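Local coordinates for protein ribonucleoside-diphosphate reductase (Pseudomonas aeruginosa, PDB 5IM3) that probably reduces ribonucleoside diphosphates to the deoxyribonucleotides needed for DNA synthesis, and binds dATP as an allosterically regulated enzyme, at residues E174-V179 / S220-R225; E252-A257 / F316-I321; T850-E855 / Y879-S884; Y789-V794 / D846-A851. One frame throughout, in Å; residues are numbered along the deposited sequence.

Contact 1: E174-V179 / S220-R225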
loop_
_atom_site.group_PDB
_atom_site.type_symbol
_atom_site.label_atom_id
_atom_site.label_comp_id
_atom_site.label_asym_id
_atom_site.label_seq_id
_atom_site.Cartn_x
_atom_site.Cartn_y
_atom_site.Cartn_z
ATOM N N GLU A 174 24.783 -12.421 54.206
ATOM C CA GLU A 174 25.554 -13.617 54.503
ATOM C C GLU A 174 25.661 -14.517 53.279
ATOM O O GLU A 174 24.663 -14.800 52.609
ATOM C CB GLU A 174 24.897 -14.366 55.662
ATOM C CG GLU A 174 25.616 -15.627 56.094
ATOM C CD GLU A 174 24.921 -16.308 57.254
ATOM O OE1 GLU A 174 23.813 -15.863 57.621
ATOM O OE2 GLU A 174 25.480 -17.284 57.799
ATOM N N GLY A 175 26.880 -14.965 52.987
ATOM C CA GLY A 175 27.101 -15.940 51.939
ATOM C C GLY A 175 26.958 -15.424 50.527
ATOM O O GLY A 175 26.868 -16.233 49.599
ATOM N N LEU A 176 26.937 -14.109 50.328
ATOM C CA LEU A 176 26.769 -13.517 49.008
ATOM C C LEU A 176 27.972 -12.651 48.672
ATOM O O LEU A 176 28.541 -11.994 49.549
ATOM C CB LEU A 176 25.482 -12.684 48.938
ATOM C CG LEU A 176 24.188 -13.467 49.163
ATOM C CD1 LEU A 176 22.988 -12.533 49.183
ATOM C CD2 LEU A 176 24.014 -14.542 48.098
ATOM N N ALA A 177 28.356 -12.657 47.400
ATOM C CA ALA A 177 29.534 -11.944 46.930
ATOM C C ALA A 177 29.156 -10.574 46.383
ATOM O O ALA A 177 28.037 -10.356 45.914
ATOM C CB ALA A 177 30.255 -12.749 45.847
ATOM N N GLU A 178 30.114 -9.649 46.445
ATOM C CA GLU A 178 29.941 -8.297 45.910
ATOM C C GLU A 178 28.711 -7.609 46.501
ATOM O O GLU A 178 28.050 -6.810 45.836
ATOM C CB GLU A 178 29.862 -8.317 44.381
ATOM C CG GLU A 178 31.195 -8.579 43.694
ATOM C CD GLU A 178 32.164 -7.419 43.845
ATOM O OE1 GLU A 178 31.697 -6.273 44.022
ATOM O OE2 GLU A 178 33.394 -7.649 43.792
ATOM N N VAL A 179 28.397 -7.912 47.759
ATOM C CA VAL A 179 27.336 -7.234 48.492
ATOM C C VAL A 179 27.959 -6.520 49.680
ATOM O O VAL A 179 28.823 -7.074 50.367
ATOM C CB VAL A 179 26.233 -8.209 48.955
ATOM C CG1 VAL A 179 25.491 -8.778 47.751
ATOM C CG2 VAL A 179 26.823 -9.324 49.810
ATOM N N SER A 220 19.241 -9.204 44.971
ATOM C CA SER A 220 17.890 -9.752 44.973
ATOM C C SER A 220 17.683 -10.673 46.167
ATOM O O SER A 220 16.647 -10.608 46.840
ATOM C CB SER A 220 17.619 -10.494 43.664
ATOM O OG SER A 220 16.359 -11.146 43.698
ATOM N N TYR A 221 18.661 -11.537 46.450
ATOM C CA TYR A 221 18.584 -12.364 47.650
ATOM C C TYR A 221 18.584 -11.499 48.902
ATOM O O TYR A 221 17.827 -11.755 49.844
ATOM C CB TYR A 221 19.747 -13.354 47.688
ATOM C CG TYR A 221 19.848 -14.251 46.475
ATOM C CD1 TYR A 221 18.953 -15.295 46.280
ATOM C CD2 TYR A 221 20.849 -14.062 45.532
ATOM C CE1 TYR A 221 19.046 -16.120 45.174
ATOM C CE2 TYR A 221 20.951 -14.880 44.424
ATOM C CZ TYR A 221 20.048 -15.907 44.250
ATOM O OH TYR A 221 20.150 -16.723 43.148
ATOM N N VAL A 222 19.430 -10.464 48.927
ATOM C CA VAL A 222 19.475 -9.563 50.075
ATOM C C VAL A 222 18.135 -8.867 50.253
ATOM O O VAL A 222 17.652 -8.691 51.378
ATOM C CB VAL A 222 20.617 -8.541 49.909
ATOM C CG1 VAL A 222 20.678 -7.607 51.113
ATOM C CG2 VAL A 222 21.952 -9.249 49.703
ATOM N N THR A 223 17.521 -8.447 49.147
ATOM C CA THR A 223 16.232 -7.768 49.227
ATOM C C THR A 223 15.169 -8.681 49.825
ATOM O O THR A 223 14.372 -8.250 50.667
ATOM C CB THR A 223 15.810 -7.289 47.838
ATOM O OG1 THR A 223 16.877 -6.538 47.243
ATOM C CG2 THR A 223 14.575 -6.411 47.928
ATOM N N ALA A 224 15.146 -9.949 49.407
ATOM C CA ALA A 224 14.163 -10.888 49.940
ATOM C C ALA A 224 14.395 -11.148 51.422
ATOM O O ALA A 224 13.439 -11.220 52.204
ATOM C CB ALA A 224 14.213 -12.199 49.156
ATOM N N ARG A 225 15.658 -11.292 51.830
ATOM C CA ARG A 225 15.951 -11.588 53.228
ATOM C C ARG A 225 15.565 -10.429 54.138
ATOM O O ARG A 225 15.163 -10.653 55.285
ATOM C CB ARG A 225 17.429 -11.935 53.384
ATOM C CG ARG A 225 17.820 -13.197 52.637
ATOM C CD ARG A 225 19.316 -13.416 52.643
ATOM N NE ARG A 225 19.711 -14.455 51.699
ATOM C CZ ARG A 225 20.959 -14.879 51.528
ATOM N NH1 ARG A 225 21.951 -14.357 52.242
ATOM N NH2 ARG A 225 21.215 -15.827 50.641
#
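Leu-176 and Arg-225 reach toward each other tip to tip, so that CD1 of Leu-176 comes to rest over one face of the guanidinium, 3.6 Å above its plane and off toward the rim. The same group donates from its edge: Arg-225 NH1 bonds Glu-174 O at 2.8 Å (N-H...O 152°), with the oxygen almost in the guanidinium plane and the donor in the plane of the carbonyl. The chain of Arg-225 is extended from CG to NE, which carries the group across to the loop. Next to it, Leu-176 CD1 packs tightly on Val-222 CG2 at 3.5 Å and touches Tyr-221 CB at 3.7 Å, while Val-179 CG1 adds a looser contact with the same Val-222 methyl, 4.1 Å away. Both segments belong to the second ATP cone domain, where the loop between helices 162-173 and 181-190 is laid along one side of helix 219-239. Further out, NH1 also binds Ala-172 O near the C-terminal end of helix 162-173, and NH2 binds Gln-293 O, so two more carbonyls hold the guanidinium in its orientation. Val-222 rests on Ala-172 as well, and Val-179 on Cys-173.

Contact 2: E252-A257 / F316-I321; sequences ELYAKA and FELPQI
Tyr-254 and Ile-321 mark the closest approach of the backbones, their CA atoms 7.7 Å apart where helix 250-267 faces the first turn of helix 319-330. This is helix-to-helix packing in the part of the reductase that holds its all-alpha domain, to which 316-321 belongs, and every residue that touches is buried. Tyr-254 carries most of it by laying its ring across that first turn. Its chi1 of -106° sets CG off the usual staggered positions, and the far end of the ring comes nearer to the other segment than the direction of the CB bond suggests. Gln-320 CB sits over one face of the ring, 3.9 Å from the centroid and 28° off the normal, a CH-pi contact. At the ring edge, near its plane, Ile-321 CG1 meets CD1 of Tyr-254 at 3.9 Å, and Leu-318 CB approaches CE1 of the same ring from an oblique direction. Beyond the ring, Ala-257 CB touches Ile-321 CD1. Helix 219-239 closes in beside these groups, with Leu-236 against both Ala-257 and Leu-318. Asp-292 ties the polar ends together: its OD2 bonds Tyr-254 OH and its OD1 bonds NE2 of Gln-320, whose chain bends at chi2 and leads away from the helix 250-267 segment. Leu-318 takes the N-cap position, and Gln-320, just inside the helix, turns its backbone N-H to the phenol: N to Tyr-254 OH is 3.3 Å, a weak bond though fairly straight at 164°.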
loop_
_atom_site.group_PDB
_atom_site.type_symbol
_atom_site.label_atom_id
_atom_site.label_comp_id
_atom_site.label_asym_id
_atom_site.label_seq_id
_atom_site.Cartn_x
_atom_site.Cartn_y
_atom_site.Cartn_z
ATOM N N GLU A 252 15.046 -21.886 66.262
ATOM C CA GLU A 252 14.264 -22.426 67.364
ATOM C C GLU A 252 12.797 -22.015 67.316
ATOM O O GLU A 252 11.976 -22.635 68.001
ATOM C CB GLU A 252 14.876 -21.991 68.709
ATOM C CG GLU A 252 16.310 -22.480 68.941
ATOM C CD GLU A 252 17.353 -21.646 68.212
ATOM O OE1 GLU A 252 17.053 -20.486 67.855
ATOM O OE2 GLU A 252 18.478 -22.149 68.001
ATOM N N LEU A 253 12.438 -21.013 66.518
ATOM C CA LEU A 253 11.071 -20.509 66.503
ATOM C C LEU A 253 10.197 -21.166 65.445
ATOM O O LEU A 253 8.969 -21.171 65.593
ATOM C CB LEU A 253 11.075 -18.995 66.284
ATOM C CG LEU A 253 11.609 -18.206 67.482
ATOM C CD1 LEU A 253 11.948 -16.783 67.090
ATOM C CD2 LEU A 253 10.590 -18.211 68.604
ATOM N N TYR A 254 10.790 -21.719 64.387
ATOM C CA TYR A 254 9.989 -22.403 63.377
ATOM C C TYR A 254 9.278 -23.612 63.971
ATOM O O TYR A 254 8.142 -23.919 63.596
ATOM C CB TYR A 254 10.872 -22.825 62.202
ATOM C CG TYR A 254 10.692 -21.990 60.954
ATOM C CD1 TYR A 254 9.432 -21.788 60.399
ATOM C CD2 TYR A 254 11.784 -21.407 60.327
ATOM C CE1 TYR A 254 9.268 -21.024 59.261
ATOM C CE2 TYR A 254 11.629 -20.643 59.185
ATOM C CZ TYR A 254 10.369 -20.456 58.656
ATOM O OH TYR A 254 10.207 -19.696 57.518
ATOM N N ALA A 255 9.931 -24.304 64.906
ATOM C CA ALA A 255 9.306 -25.455 65.547
ATOM C C ALA A 255 8.200 -25.031 66.502
ATOM O O ALA A 255 7.209 -25.753 66.660
ATOM C CB ALA A 255 10.360 -26.277 66.288
ATOM N N LYS A 256 8.349 -23.874 67.150
ATOM C CA LYS A 256 7.290 -23.377 68.020
ATOM C C LYS A 256 6.117 -22.839 67.214
ATOM O O LYS A 256 4.967 -22.937 67.656
ATOM C CB LYS A 256 7.838 -22.292 68.949
ATOM C CG LYS A 256 8.767 -22.822 70.035
ATOM C CD LYS A 256 7.998 -23.219 71.290
ATOM C CE LYS A 256 8.764 -24.235 72.127
ATOM N NZ LYS A 256 8.738 -25.591 71.508
ATOM N N ALA A 257 6.381 -22.285 66.030
ATOM C CA ALA A 257 5.329 -21.650 65.246
ATOM C C ALA A 257 4.463 -22.659 64.503
ATOM O O ALA A 257 3.267 -22.413 64.308
ATOM C CB ALA A 257 5.943 -20.663 64.253
ATOM N N PHE A 316 -0.141 -15.219 58.102
ATOM C CA PHE A 316 0.417 -15.903 59.263
ATOM C C PHE A 316 1.018 -17.256 58.893
ATOM O O PHE A 316 1.159 -18.124 59.760
ATOM C CB PHE A 316 -0.637 -16.054 60.363
ATOM C CG PHE A 316 -1.795 -16.939 59.994
ATOM C CD1 PHE A 316 -2.868 -16.441 59.273
ATOM C CD2 PHE A 316 -1.821 -18.267 60.391
ATOM C CE1 PHE A 316 -3.938 -17.254 58.942
ATOM C CE2 PHE A 316 -2.887 -19.084 60.065
ATOM C CZ PHE A 316 -3.947 -18.578 59.339
ATOM N N GLU A 317 1.398 -17.443 57.630
ATOM C CA GLU A 317 2.079 -18.650 57.171
ATOM C C GLU A 317 3.463 -18.261 56.663
ATOM O O GLU A 317 3.582 -17.549 55.660
ATOM C CB GLU A 317 1.273 -19.353 56.080
ATOM C CG GLU A 317 1.844 -20.695 55.655
ATOM C CD GLU A 317 0.954 -21.422 54.664
ATOM O OE1 GLU A 317 0.386 -20.758 53.769
ATOM O OE2 GLU A 317 0.817 -22.658 54.788
ATOM N N LEU A 318 4.503 -18.731 57.353
ATOM C CA LEU A 318 5.877 -18.441 56.967
ATOM C C LEU A 318 6.354 -19.406 55.884
ATOM O O LEU A 318 5.803 -20.499 55.725
ATOM C CB LEU A 318 6.791 -18.516 58.187
ATOM C CG LEU A 318 6.708 -17.301 59.116
ATOM C CD1 LEU A 318 7.386 -17.566 60.448
ATOM C CD2 LEU A 318 7.323 -16.079 58.442
ATOM N N PRO A 319 7.392 -19.032 55.129
ATOM C CA PRO A 319 7.725 -19.812 53.922
ATOM C C PRO A 319 7.996 -21.286 54.183
ATOM O O PRO A 319 7.462 -22.141 53.466
ATOM C CB PRO A 319 8.964 -19.086 53.377
ATOM C CG PRO A 319 8.855 -17.701 53.901
ATOM C CD PRO A 319 8.255 -17.846 55.271
ATOM N N GLN A 320 8.822 -21.617 55.177
ATOM C CA GLN A 320 9.118 -23.024 55.428
ATOM C C GLN A 320 7.903 -23.765 55.964
ATOM O O GLN A 320 7.768 -24.973 55.742
ATOM C CB GLN A 320 10.292 -23.160 56.399
ATOM C CG GLN A 320 11.585 -22.544 55.893
ATOM C CD GLN A 320 11.967 -23.042 54.508
ATOM O OE1 GLN A 320 12.152 -24.240 54.296
ATOM N NE2 GLN A 320 12.071 -22.121 53.554
ATOM N N ILE A 321 7.013 -23.067 56.673
ATOM C CA ILE A 321 5.774 -23.692 57.115
ATOM C C ILE A 321 4.827 -23.868 55.937
ATOM O O ILE A 321 4.062 -24.839 55.887
ATOM C CB ILE A 321 5.151 -22.862 58.256
ATOM C CG1 ILE A 321 5.918 -23.127 59.560
ATOM C CG2 ILE A 321 3.662 -23.171 58.422
ATOM C CD1 ILE A 321 5.477 -22.277 60.741
#

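Contact 3: T850-E855 / Y879-S884; sequences TAFEVE and YIAGAS
Phe-852 and Tyr-879 form a T-shaped pair, the edge of Tyr-879 directed at the face of Phe-852, with centroids 5.6 Å apart and planes at 86°. Two CH-pi contacts accompany the pair, one from Ala-851 and one between the two aromatic residues themselves. Ala-851 CB stands over the centre of the Tyr-879 ring, 3.8 Å from the centroid and only 9° off the normal; Tyr-879 CB in turn lies over the face of Phe-852, shifted toward the rim. CG of Tyr-879 lies anti to its carbonyl carbon (chi1 -56°), on the side where Ala-851 CB covers the ring. The remaining contacts involve the backbone or are apolar. Phe-852 turns its edge to the strand, CE1 lying 3.7 Å from Ile-880 O with Ala-881 N also near the ring plane, and Ala-881 CB packs 3.9 Å from Phe-852 O. No hydrogen bond joins the two segments; Tyr-879 OH bonds Glu-786 OE1, and Tyr-879 O bonds Thr-856 OG1. The contact lies within the barrel domain and presses the loop between helices 842-847 and 856-866 against strand 878-881. That strand runs parallel to strand 906-909, whose Arg-907 and Leu-909 also touch Phe-852, while Ile-880 packs on helix 885-897.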
loop_
_atom_site.group_PDB
_atom_site.type_symbol
_atom_site.label_atom_id
_atom_site.label_comp_id
_atom_site.label_asym_id
_atom_site.label_seq_id
_atom_site.Cartn_x
_atom_site.Cartn_y
_atom_site.Cartn_z
ATOM N N THR A 850 18.760 -14.082 22.423
ATOM C CA THR A 850 17.404 -14.022 22.937
ATOM C C THR A 850 16.470 -14.882 22.073
ATOM O O THR A 850 16.865 -15.424 21.040
ATOM C CB THR A 850 17.006 -12.544 23.044
ATOM O OG1 THR A 850 17.207 -12.107 24.393
ATOM C CG2 THR A 850 15.574 -12.276 22.622
ATOM N N ALA A 851 15.225 -15.045 22.524
ATOM C CA ALA A 851 14.281 -15.925 21.842
ATOM C C ALA A 851 14.103 -15.566 20.368
ATOM O O ALA A 851 14.002 -16.452 19.516
ATOM C CB ALA A 851 12.935 -15.884 22.559
ATOM N N PHE A 852 14.044 -14.270 20.046
ATOM C CA PHE A 852 13.806 -13.864 18.665
ATOM C C PHE A 852 15.071 -13.819 17.819
ATOM O O PHE A 852 14.972 -13.585 16.611
ATOM C CB PHE A 852 13.119 -12.499 18.621
ATOM C CG PHE A 852 11.624 -12.587 18.657
ATOM C CD1 PHE A 852 10.932 -13.155 17.602
ATOM C CD2 PHE A 852 10.910 -12.107 19.740
ATOM C CE1 PHE A 852 9.561 -13.247 17.623
ATOM C CE2 PHE A 852 9.533 -12.193 19.768
ATOM C CZ PHE A 852 8.857 -12.765 18.709
ATOM N N GLU A 853 16.247 -14.035 18.409
ATOM C CA GLU A 853 17.485 -14.126 17.641
ATOM C C GLU A 853 18.117 -15.508 17.766
ATOM O O GLU A 853 19.313 -15.668 17.520
ATOM C CB GLU A 853 18.469 -13.022 18.050
ATOM C CG GLU A 853 18.450 -12.631 19.523
ATOM C CD GLU A 853 18.932 -11.218 19.780
ATOM O OE1 GLU A 853 18.704 -10.337 18.922
ATOM O OE2 GLU A 853 19.518 -10.983 20.852
ATOM N N VAL A 854 17.327 -16.513 18.141
ATOM C CA VAL A 854 17.678 -17.918 17.969
ATOM C C VAL A 854 16.810 -18.466 16.845
ATOM O O VAL A 854 15.583 -18.305 16.867
ATOM C CB VAL A 854 17.473 -18.731 19.260
ATOM C CG1 VAL A 854 17.775 -20.206 19.010
ATOM C CG2 VAL A 854 18.353 -18.199 20.379
ATOM N N GLU A 855 17.440 -19.113 15.870
ATOM C CA GLU A 855 16.688 -19.661 14.752
ATOM C C GLU A 855 15.714 -20.722 15.245
ATOM O O GLU A 855 16.033 -21.527 16.126
ATOM C CB GLU A 855 17.635 -20.246 13.708
ATOM C CG GLU A 855 18.551 -19.216 13.075
ATOM C CD GLU A 855 19.369 -19.795 11.947
ATOM O OE1 GLU A 855 18.763 -20.374 11.020
ATOM O OE2 GLU A 855 20.614 -19.683 11.986
ATOM N N TYR A 879 9.174 -18.844 18.209
ATOM C CA TYR A 879 9.492 -17.443 17.981
ATOM C C TYR A 879 10.073 -17.308 16.583
ATOM O O TYR A 879 11.042 -17.990 16.240
ATOM C CB TYR A 879 10.473 -16.933 19.038
ATOM C CG TYR A 879 9.962 -17.128 20.443
ATOM C CD1 TYR A 879 10.139 -18.336 21.106
ATOM C CD2 TYR A 879 9.290 -16.110 21.104
ATOM C CE1 TYR A 879 9.665 -18.521 22.389
ATOM C CE2 TYR A 879 8.816 -16.286 22.388
ATOM C CZ TYR A 879 9.003 -17.492 23.023
ATOM O OH TYR A 879 8.527 -17.664 24.302
ATOM N N ILE A 880 9.472 -16.442 15.776
ATOM C CA ILE A 880 9.846 -16.290 14.379
ATOM C C ILE A 880 9.947 -14.803 14.081
ATOM O O ILE A 880 8.936 -14.090 14.110
ATOM C CB ILE A 880 8.846 -16.967 13.434
ATOM C CG1 ILE A 880 8.815 -18.475 13.705
ATOM C CG2 ILE A 880 9.214 -16.667 11.981
ATOM C CD1 ILE A 880 7.867 -19.252 12.819
ATOM N N ALA A 881 11.159 -14.338 13.804
ATOM C CA ALA A 881 11.362 -13.014 13.242
ATOM C C ALA A 881 11.443 -13.121 11.725
ATOM O O ALA A 881 11.797 -14.168 11.176
ATOM C CB ALA A 881 12.629 -12.370 13.802
ATOM N N GLY A 882 11.101 -12.028 11.050
ATOM C CA GLY A 882 10.993 -12.041 9.605
ATOM C C GLY A 882 9.548 -12.180 9.178
ATOM O O GLY A 882 9.088 -11.478 8.274
ATOM N N ALA A 883 8.832 -13.094 9.833
ATOM C CA ALA A 883 7.397 -13.283 9.646
ATOM C C ALA A 883 6.988 -13.274 8.179
ATOM O O ALA A 883 6.676 -12.219 7.617
ATOM C CB ALA A 883 6.615 -12.208 10.401
ATOM N N SER A 884 6.986 -14.449 7.558
ATOM C CA SER A 884 6.416 -14.633 6.234
ATOM C C SER A 884 5.641 -15.941 6.229
ATOM O O SER A 884 5.950 -16.861 6.992
ATOM C CB SER A 884 7.494 -14.651 5.142
ATOM O OG SER A 884 8.376 -15.746 5.321
#

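Contact 4: Y789-V794 / D846-A851; sequences YQNLYV and DLYATA
The carboxamide of Asn-791 and the ring of Tyr-848 are turned 70° apart, with OD1 at the ring edge near its plane. Elsewhere in the chain, the Tyr-848 ring stacks with that of Tyr-670, and its hydroxyl bonds Asp-812. At the other end of the contact, the Tyr-789 ring is approached obliquely by Ala-851 CB, which also comes within 4.0 Å of Tyr-789 CA.

Asn-791 ND2 donates to Tyr-848 O at 3.0 Å (N-H...O 161°). The donor meets a lone pair in the carbonyl plane, and the oxygen lies nearly in the amide plane. CG of Asn-791 is anti to its carbonyl carbon (chi1 -61°), directed toward Tyr-848 O. Gly-832 O takes a second bond from ND2, and Asn-806 ND2 gives one to OD1, so both ends of the amide are fixed. A water modelled between OD1 and Ala-849 O probably donates to both, but its short distance to OD1 makes its placing doubtful. Another water accepts from Asn-791 N at 3.0 Å and is linked only weakly to Thr-850 OG1; Thr-850 itself packs with CB and CG2 on the carbonyl of Tyr-789.

Within the barrel domain, the contact fastens the residues leaving helix 842-847 to the lead-in of strand 792-795. This strand pairs antiparallel with strand 802-805, and helix 807-815 packs on both Asn-791 and Tyr-848.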
loop_
_atom_site.group_PDB
_atom_site.type_symbol
_atom_site.label_atom_id
_atom_site.label_comp_id
_atom_site.label_asym_id
_atom_site.label_seq_id
_atom_site.Cartn_x
_atom_site.Cartn_y
_atom_site.Cartn_z
ATOM N N TYR A 789 13.379 -14.740 26.866
ATOM C CA TYR A 789 12.667 -13.810 25.996
ATOM C C TYR A 789 13.426 -12.493 25.860
ATOM O O TYR A 789 13.465 -11.903 24.774
ATOM C CB TYR A 789 11.251 -13.571 26.523
ATOM C CG TYR A 789 10.375 -12.809 25.555
ATOM C CD1 TYR A 789 9.847 -13.431 24.431
ATOM C CD2 TYR A 789 10.079 -11.469 25.762
ATOM C CE1 TYR A 789 9.048 -12.742 23.540
ATOM C CE2 TYR A 789 9.279 -10.770 24.877
ATOM C CZ TYR A 789 8.766 -11.413 23.767
ATOM O OH TYR A 789 7.970 -10.729 22.875
ATOM N N GLN A 790 14.036 -12.019 26.943
ATOM C CA GLN A 790 14.904 -10.851 26.876
ATOM C C GLN A 790 15.782 -10.821 28.118
ATOM O O GLN A 790 15.304 -11.062 29.229
ATOM C CB GLN A 790 14.097 -9.554 26.752
ATOM C CG GLN A 790 12.984 -9.415 27.770
ATOM C CD GLN A 790 12.134 -8.183 27.532
ATOM O OE1 GLN A 790 12.472 -7.328 26.711
ATOM N NE2 GLN A 790 11.018 -8.088 28.248
ATOM N N ASN A 791 17.068 -10.527 27.917
ATOM C CA ASN A 791 18.034 -10.485 29.009
ATOM C C ASN A 791 17.823 -9.304 29.946
ATOM O O ASN A 791 18.536 -9.200 30.947
ATOM C CB ASN A 791 19.454 -10.438 28.443
ATOM C CG ASN A 791 19.791 -11.662 27.613
ATOM O OD1 ASN A 791 19.537 -12.795 28.024
ATOM N ND2 ASN A 791 20.358 -11.439 26.432
ATOM N N LEU A 792 16.868 -8.423 29.656
ATOM C CA LEU A 792 16.626 -7.246 30.476
ATOM C C LEU A 792 15.146 -6.899 30.411
ATOM O O LEU A 792 14.543 -6.936 29.337
ATOM C CB LEU A 792 17.482 -6.067 29.996
ATOM C CG LEU A 792 17.394 -4.724 30.724
ATOM C CD1 LEU A 792 18.716 -3.977 30.576
ATOM C CD2 LEU A 792 16.251 -3.870 30.188
ATOM N N TYR A 793 14.565 -6.570 31.563
ATOM C CA TYR A 793 13.199 -6.073 31.616
ATOM C C TYR A 793 13.112 -5.005 32.695
ATOM O O TYR A 793 13.894 -4.998 33.649
ATOM C CB TYR A 793 12.177 -7.197 31.876
ATOM C CG TYR A 793 12.271 -7.852 33.235
ATOM C CD1 TYR A 793 11.559 -7.352 34.319
ATOM C CD2 TYR A 793 13.051 -8.984 33.430
ATOM C CE1 TYR A 793 11.634 -7.954 35.565
ATOM C CE2 TYR A 793 13.133 -9.593 34.672
ATOM C CZ TYR A 793 12.421 -9.074 35.738
ATOM O OH TYR A 793 12.492 -9.669 36.981
ATOM N N VAL A 794 12.153 -4.099 32.528
ATOM C CA VAL A 794 12.068 -2.903 33.360
ATOM C C VAL A 794 10.759 -2.892 34.139
ATOM O O VAL A 794 9.813 -2.184 33.777
ATOM C CB VAL A 794 12.215 -1.632 32.499
ATOM C CG1 VAL A 794 13.653 -1.475 32.055
ATOM C CG2 VAL A 794 11.304 -1.687 31.278
ATOM N N ASP A 846 26.483 -15.466 21.308
ATOM C CA ASP A 846 25.709 -16.660 20.987
ATOM C C ASP A 846 25.036 -17.239 22.227
ATOM O O ASP A 846 23.865 -17.631 22.178
ATOM C CB ASP A 846 26.614 -17.710 20.341
ATOM C CG ASP A 846 27.225 -17.229 19.039
ATOM O OD1 ASP A 846 26.590 -16.392 18.362
ATOM O OD2 ASP A 846 28.336 -17.687 18.690
ATOM N N LEU A 847 25.763 -17.296 23.346
ATOM C CA LEU A 847 25.226 -17.921 24.550
ATOM C C LEU A 847 24.050 -17.140 25.114
ATOM O O LEU A 847 23.143 -17.736 25.707
ATOM C CB LEU A 847 26.325 -18.052 25.603
ATOM C CG LEU A 847 25.885 -18.593 26.967
ATOM C CD1 LEU A 847 25.334 -20.001 26.839
ATOM C CD2 LEU A 847 27.051 -18.550 27.943
ATOM N N TYR A 848 24.043 -15.821 24.951
ATOM C CA TYR A 848 22.976 -14.974 25.460
ATOM C C TYR A 848 22.122 -14.404 24.336
ATOM O O TYR A 848 21.533 -13.332 24.466
ATOM C CB TYR A 848 23.555 -13.883 26.352
ATOM C CG TYR A 848 24.048 -14.498 27.632
ATOM C CD1 TYR A 848 23.191 -14.699 28.694
ATOM C CD2 TYR A 848 25.351 -14.940 27.754
ATOM C CE1 TYR A 848 23.624 -15.287 29.855
ATOM C CE2 TYR A 848 25.792 -15.528 28.911
ATOM C CZ TYR A 848 24.926 -15.704 29.961
ATOM O OH TYR A 848 25.360 -16.293 31.125
ATOM N N ALA A 849 22.027 -15.146 23.239
ATOM C CA ALA A 849 21.041 -14.831 22.229
ATOM C C ALA A 849 19.653 -14.970 22.834
ATOM O O ALA A 849 19.402 -15.836 23.672
ATOM C CB ALA A 849 21.198 -15.754 21.025
ATOM N N THR A 850 18.760 -14.082 22.423
ATOM C CA THR A 850 17.404 -14.022 22.937
ATOM C C THR A 850 16.470 -14.882 22.073
ATOM O O THR A 850 16.865 -15.424 21.040
ATOM C CB THR A 850 17.006 -12.544 23.044
ATOM O OG1 THR A 850 17.207 -12.107 24.393
ATOM C CG2 THR A 850 15.574 -12.276 22.622
ATOM N N ALA A 851 15.225 -15.045 22.524
ATOM C CA ALA A 851 14.281 -15.925 21.842
ATOM C C ALA A 851 14.103 -15.566 20.368
ATOM O O ALA A 851 14.002 -16.452 19.516
ATOM C CB ALA A 851 12.935 -15.884 22.559
HETATM O O HOH W 1 19.834 -14.972 26.826
HETATM O O HOH W 2 17.116 -8.782 25.482
#

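Contact 2 is wholly buried and contact 3 mostly so, contact 4 is partly buried, and contact 1 lies at the surface. Helix 219-239, on one side of contact 1, is followed by helix 250-267 of contact 2, yet the nearest atoms of the two contacts remain about 8 Å apart. Contacts 3 and 4 share Thr-850 and Ala-851 and touch directly, Tyr-879 CE2 lying 3.7 Å from Tyr-789 CD1. The chemistry differs accordingly. An arginine-to-carbonyl bond beside leucine-valine packing joins the surface contact of the ATP cone domain, a buried tyrosine ring with a weak bond to a backbone N-H the helical one, and in the barrel domain aromatic stacking (contact 3) adjoins amide and water bonding (contact 4).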